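Local atomic coordinates of xyloglucan-specific endo-beta-1,4-glucanase BoGH9A (Bacteroides ovatus, PDB entry 6DHT), a protein that catalyses the endohydrolysis of beta-1,4-glucosidic linkages in the backbone of xyloglucan, releasing xyloglucan oligosaccharides. Residues A[302-305]-A[306-310]; A[195-198]-A[199-202]. All coordinates share one frame; numbering follows the deposited sequence.

Interaction 1. Residues A[302-305]-A[306-310]; sequences KAYA and WAEKH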
loop_
_atom_site.group_PDB
_atom_site.type_symbol
_atom_site.label_atom_id
_atom_site.label_comp_id
_atom_site.label_asym_id
_atom_site.label_seq_id
_atom_site.Cartn_x
_atom_site.Cartn_y
_atom_site.Cartn_z
ATOM N N LYS A 302 -23.968 -11.362 -4.545
ATOM C CA LYS A 302 -23.936 -12.801 -4.302
ATOM C C LYS A 302 -22.878 -13.167 -3.246
ATOM O O LYS A 302 -23.095 -14.028 -2.402
ATOM C CB LYS A 302 -23.666 -13.577 -5.599
ATOM C CG LYS A 302 -24.852 -13.657 -6.559
ATOM C CD LYS A 302 -24.698 -14.789 -7.569
ATOM C CE LYS A 302 -24.860 -16.171 -6.912
ATOM N NZ LYS A 302 -24.670 -17.296 -7.876
ATOM N N ALA A 303 -21.719 -12.512 -3.275
ATOM C CA ALA A 303 -20.702 -12.798 -2.276
ATOM C C ALA A 303 -21.121 -12.349 -0.882
ATOM O O ALA A 303 -20.877 -13.031 0.104
ATOM C CB ALA A 303 -19.374 -12.126 -2.659
ATOM N N TYR A 304 -21.747 -11.178 -0.791
ATOM C CA TYR A 304 -22.198 -10.698 0.494
ATOM C C TYR A 304 -23.265 -11.649 1.065
ATOM O O TYR A 304 -23.239 -11.981 2.252
ATOM C CB TYR A 304 -22.737 -9.268 0.342
ATOM C CG TYR A 304 -23.080 -8.612 1.647
ATOM C CD1 TYR A 304 -24.354 -8.721 2.184
ATOM C CD2 TYR A 304 -22.139 -7.860 2.340
ATOM C CE1 TYR A 304 -24.672 -8.135 3.376
ATOM C CE2 TYR A 304 -22.450 -7.264 3.540
ATOM C CZ TYR A 304 -23.725 -7.402 4.051
ATOM O OH TYR A 304 -24.045 -6.814 5.245
ATOM N N ALA A 305 -24.173 -12.080 0.200
ATOM C CA ALA A 305 -25.189 -13.057 0.589
ATOM C C ALA A 305 -24.542 -14.314 1.178
ATOM O O ALA A 305 -24.954 -14.795 2.238
ATOM C CB ALA A 305 -26.054 -13.399 -0.594
ATOM N N TRP A 306 -23.517 -14.837 0.509
ATOM C CA TRP A 306 -22.822 -16.010 1.025
ATOM C C TRP A 306 -22.258 -15.726 2.406
ATOM O O TRP A 306 -22.393 -16.532 3.314
ATOM C CB TRP A 306 -21.712 -16.462 0.070
ATOM C CG TRP A 306 -21.044 -17.763 0.461
ATOM C CD1 TRP A 306 -21.309 -19.010 -0.046
ATOM C CD2 TRP A 306 -20.011 -17.942 1.435
ATOM N NE1 TRP A 306 -20.497 -19.937 0.547
ATOM C CE2 TRP A 306 -19.693 -19.314 1.464
ATOM C CE3 TRP A 306 -19.326 -17.076 2.288
ATOM C CZ2 TRP A 306 -18.723 -19.834 2.313
ATOM C CZ3 TRP A 306 -18.373 -17.585 3.119
ATOM C CH2 TRP A 306 -18.071 -18.957 3.131
ATOM N N ALA A 307 -21.615 -14.569 2.579
ATOM C CA ALA A 307 -21.045 -14.228 3.862
ATOM C C ALA A 307 -22.087 -14.128 4.989
ATOM O O ALA A 307 -21.799 -14.472 6.139
ATOM C CB ALA A 307 -20.270 -12.912 3.743
ATOM N N GLU A 308 -23.261 -13.602 4.667
ATOM C CA GLU A 308 -24.354 -13.542 5.636
ATOM C C GLU A 308 -24.734 -14.939 6.126
ATOM O O GLU A 308 -25.015 -15.134 7.304
ATOM C CB GLU A 308 -25.587 -12.892 5.016
ATOM C CG GLU A 308 -25.548 -11.389 4.949
ATOM C CD GLU A 308 -26.836 -10.832 4.370
ATOM O OE1 GLU A 308 -27.139 -11.152 3.203
ATOM O OE2 GLU A 308 -27.546 -10.096 5.084
ATOM N N LYS A 309 -24.742 -15.897 5.211
ATOM C CA LYS A 309 -25.084 -17.281 5.560
ATOM C C LYS A 309 -23.963 -17.953 6.349
ATOM O O LYS A 309 -24.215 -18.856 7.144
ATOM C CB LYS A 309 -25.403 -18.096 4.304
ATOM C CG LYS A 309 -26.631 -17.612 3.546
ATOM C CD LYS A 309 -27.103 -18.629 2.522
ATOM C CE LYS A 309 -27.677 -17.951 1.271
ATOM N NZ LYS A 309 -26.614 -17.573 0.268
ATOM N N HIS A 310 -22.725 -17.510 6.136
ATOM C CA HIS A 310 -21.563 -18.129 6.773
ATOM C C HIS A 310 -20.653 -17.114 7.469
ATOM O O HIS A 310 -19.458 -17.014 7.158
ATOM C CB HIS A 310 -20.742 -18.889 5.732
ATOM C CG HIS A 310 -21.534 -19.880 4.943
ATOM N ND1 HIS A 310 -22.188 -19.555 3.776
ATOM C CD2 HIS A 310 -21.767 -21.195 5.152
ATOM C CE1 HIS A 310 -22.800 -20.626 3.303
ATOM N NE2 HIS A 310 -22.559 -21.634 4.119
#

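Interaction 2. Residues A[195-198]-A[199-202]; sequences DYFS and RQKI. With EDO (1,2-ethanediol), chain H.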
loop_
_atom_site.group_PDB
_atom_site.type_symbol
_atom_site.label_atom_id
_atom_site.label_comp_id
_atom_site.label_asym_id
_atom_site.label_seq_id
_atom_site.Cartn_x
_atom_site.Cartn_y
_atom_site.Cartn_z
ATOM N N ASP A 195 -8.727 13.720 -11.602
ATOM C CA ASP A 195 -7.940 14.391 -12.639
ATOM C C ASP A 195 -6.493 13.910 -12.621
ATOM O O ASP A 195 -5.901 13.650 -13.657
ATOM C CB ASP A 195 -7.977 15.931 -12.485
ATOM C CG ASP A 195 -9.276 16.550 -12.934
ATOM O OD1 ASP A 195 -10.106 15.867 -13.578
ATOM O OD2 ASP A 195 -9.438 17.751 -12.620
ATOM N N TYR A 196 -5.932 13.781 -11.424
ATOM C CA TYR A 196 -4.549 13.327 -11.272
ATOM C C TYR A 196 -4.344 11.977 -11.940
ATOM O O TYR A 196 -3.429 11.778 -12.735
ATOM C CB TYR A 196 -4.187 13.221 -9.786
ATOM C CG TYR A 196 -2.745 12.828 -9.509
ATOM C CD1 TYR A 196 -1.751 13.792 -9.456
ATOM C CD2 TYR A 196 -2.375 11.506 -9.328
ATOM C CE1 TYR A 196 -0.410 13.459 -9.206
ATOM C CE2 TYR A 196 -1.042 11.155 -9.072
ATOM C CZ TYR A 196 -0.075 12.122 -9.041
ATOM O OH TYR A 196 1.228 11.730 -8.775
ATOM N N PHE A 197 -5.232 11.042 -11.626
ATOM C CA PHE A 197 -5.103 9.715 -12.184
ATOM C C PHE A 197 -5.481 9.619 -13.655
ATOM O O PHE A 197 -4.979 8.753 -14.365
ATOM C CB PHE A 197 -5.852 8.719 -11.323
ATOM C CG PHE A 197 -5.183 8.491 -9.999
ATOM C CD1 PHE A 197 -3.958 7.832 -9.931
ATOM C CD2 PHE A 197 -5.759 8.926 -8.834
ATOM C CE1 PHE A 197 -3.322 7.648 -8.702
ATOM C CE2 PHE A 197 -5.117 8.734 -7.605
ATOM C CZ PHE A 197 -3.911 8.091 -7.559
ATOM N N SER A 198 -6.327 10.531 -14.128
ATOM C CA SER A 198 -6.665 10.546 -15.543
ATOM C C SER A 198 -5.470 10.939 -16.385
ATOM O O SER A 198 -5.256 10.387 -17.457
ATOM C CB SER A 198 -7.829 11.505 -15.800
ATOM O OG SER A 198 -8.149 11.520 -17.181
ATOM N N ARG A 199 -4.663 11.860 -15.866
ATOM C CA ARG A 199 -3.480 12.352 -16.560
ATOM C C ARG A 199 -2.237 11.475 -16.402
ATOM O O ARG A 199 -1.311 11.555 -17.202
ATOM C CB ARG A 199 -3.139 13.754 -16.071
ATOM C CG ARG A 199 -4.219 14.785 -16.366
ATOM C CD ARG A 199 -3.750 16.155 -15.941
ATOM N NE ARG A 199 -4.776 17.170 -16.192
ATOM C CZ ARG A 199 -4.904 17.845 -17.335
ATOM N NH1 ARG A 199 -4.067 17.626 -18.346
ATOM N NH2 ARG A 199 -5.872 18.745 -17.469
ATOM N N GLN A 200 -2.209 10.649 -15.366
ATOM C CA GLN A 200 -1.037 9.824 -15.084
ATOM C C GLN A 200 -0.838 8.777 -16.159
ATOM O O GLN A 200 -1.756 8.039 -16.456
ATOM C CB GLN A 200 -1.258 9.145 -13.734
ATOM C CG GLN A 200 -0.103 8.272 -13.243
ATOM C CD GLN A 200 -0.475 7.471 -12.020
ATOM O OE1 GLN A 200 -1.562 6.913 -11.917
ATOM N NE2 GLN A 200 0.468 7.370 -11.086
ATOM N N LYS A 201 0.366 8.674 -16.700
ATOM C CA LYS A 201 0.669 7.606 -17.643
ATOM C C LYS A 201 1.960 6.911 -17.240
ATOM O O LYS A 201 2.997 7.538 -17.070
ATOM C CB LYS A 201 0.724 8.135 -19.088
ATOM C CG LYS A 201 -0.634 8.666 -19.622
ATOM C CD LYS A 201 -1.688 7.546 -19.742
ATOM C CE LYS A 201 -3.047 8.063 -20.219
ATOM N NZ LYS A 201 -3.506 9.279 -19.483
ATOM N N ILE A 202 1.873 5.601 -17.066
ATOM C CA ILE A 202 2.989 4.841 -16.485
ATOM C C ILE A 202 3.601 3.804 -17.424
ATOM O O ILE A 202 4.396 2.948 -16.994
ATOM C CB ILE A 202 2.570 4.147 -15.169
ATOM C CG1 ILE A 202 1.389 3.198 -15.392
ATOM C CG2 ILE A 202 2.209 5.189 -14.114
ATOM C CD1 ILE A 202 1.111 2.287 -14.222
HETATM C C1 EDO H . -7.338 8.981 -20.591
HETATM O O1 EDO H . -7.030 7.616 -20.891
HETATM C C2 EDO H . -8.275 8.983 -19.391
HETATM O O2 EDO H . -7.563 8.422 -18.289
HETATM O O HOH W 1 -3.836 6.361 -13.401
HETATM O O HOH W 2 -4.238 7.469 -16.780
#

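Interaction 1. Residues A[302-305]-A[306-310]
Tyr304 and Glu308, one helical turn apart, supply the main side-chain contact between residues 302-305 and 306-310. The touch is by van der Waals packing: CE1 of Tyr304 lies 3.6 Å from CD of Glu308, and the ring and carboxylate planes are inclined by 47°, so the carboxylate neither stacks flat on the ring nor stands square to it. With CG of Glu308 anti to its own carbonyl carbon (chi1 -79°) and the chain extended beyond, the acid leans outward and somewhat back toward the preceding turn, alongside the tyrosine ring. Glu308 CB packs 3.4 Å from Ala305 O.

Backbone hydrogen bonds form a second group. Four successive i to i+4 bonds run from Trp306 N, Ala307 N, Glu308 N and Lys309 N to the carbonyls of Lys302, Ala303, Tyr304 and Ala305; the shortest, Glu308 N to Tyr304 O, measures 2.9 Å with an N-H...O angle of 157°.

A third group closes the helix. His310, the first residue to leave helical geometry, sends ND1 to Trp306 O at 3.1 Å, close to the imidazole plane, while that same ND1 sits 3.4 Å above the centre of the Trp306 ring. One carbonyl thus receives the imidazole and, weakly, the backbone N of His310.

Tyr304 packs on helix 339-353 and, with Ala303, Trp306 and Ala307, on helix 265-281, and meets Tyr358 edge-to-face. Buried and exposed residues share this turn, as expected of an amphipathic helix, here the C-terminal end of helix 292-309 in the mainly helical (alpha/alpha)6-barrel catalytic domain of family 9.

Interaction 2. Residues A[195-198]-A[199-202]
Phe197 and Gln200 are brought side by side by different first torsions: CG of Phe197 is anti to its carbonyl carbon (chi1 -70°), whereas CG of Gln200 is anti to its backbone N (chi1 -178°), and both side chains then point the same way. They mark the C-terminal end of helix 194-199, where Gln200 is the first residue to leave helical geometry. Gln200 OE1 meets the ring at its edge, in plane, 3.2 Å from Phe197 CD1, with the amide turned 60° from the ring. The opposite end of the amide, NE2, is hydrogen-bonded to Asp109 of helix 105-117, which helps fix its orientation. One ring face of Phe197 is covered by Tyr196, whose CD2 stands 3.9 Å above its centre.

The main chain shows the helix running out. Arg199 N still makes an i to i+4 bond to Asp195 O at 3.1 Å, but the bond from Gln200 N to Tyr196 O is weak and well off straight. Water takes over at the last turn: water 1 donates both to Phe197 O and to Gln200 OE1, 2.8 Å from the latter, tying backbone to amide.

Lys201 bends at chi2 and chi4 and returns to the helix end, where carbonyls accumulate. Lys201 NZ makes a weak hydrogen bond, 2.9 Å long, to Ser198 O, which also accepts a hydrogen bond from O2 of a 1,2-ethanediol molecule, probably from the crystallisation liquor, at 3.1 Å.

Both interactions lie at C-terminal helix ends within the family 9 catalytic domain, interaction 2 earlier in the chain. Interactions 1 and 2 do not touch: their centres are about 36 Å apart, and the nearest atoms of interactions 1 and 2 are about 26 Å apart. The endings differ in chemistry: in 302-310 a histidine side chain bonds a last-turn carbonyl, whereas at 195-202 water and a weak lysine bond supplement the backbone bonds. Neither contains any of the predicted catalytic residues Asp171, His497, Asp539 and Glu548. Interaction 2 is nearer a metal: the Lys201 side chain is about 5 Å from a bound calcium ion, against about 12 Å from the Ala307 side chain to a calcium ion in interaction 1.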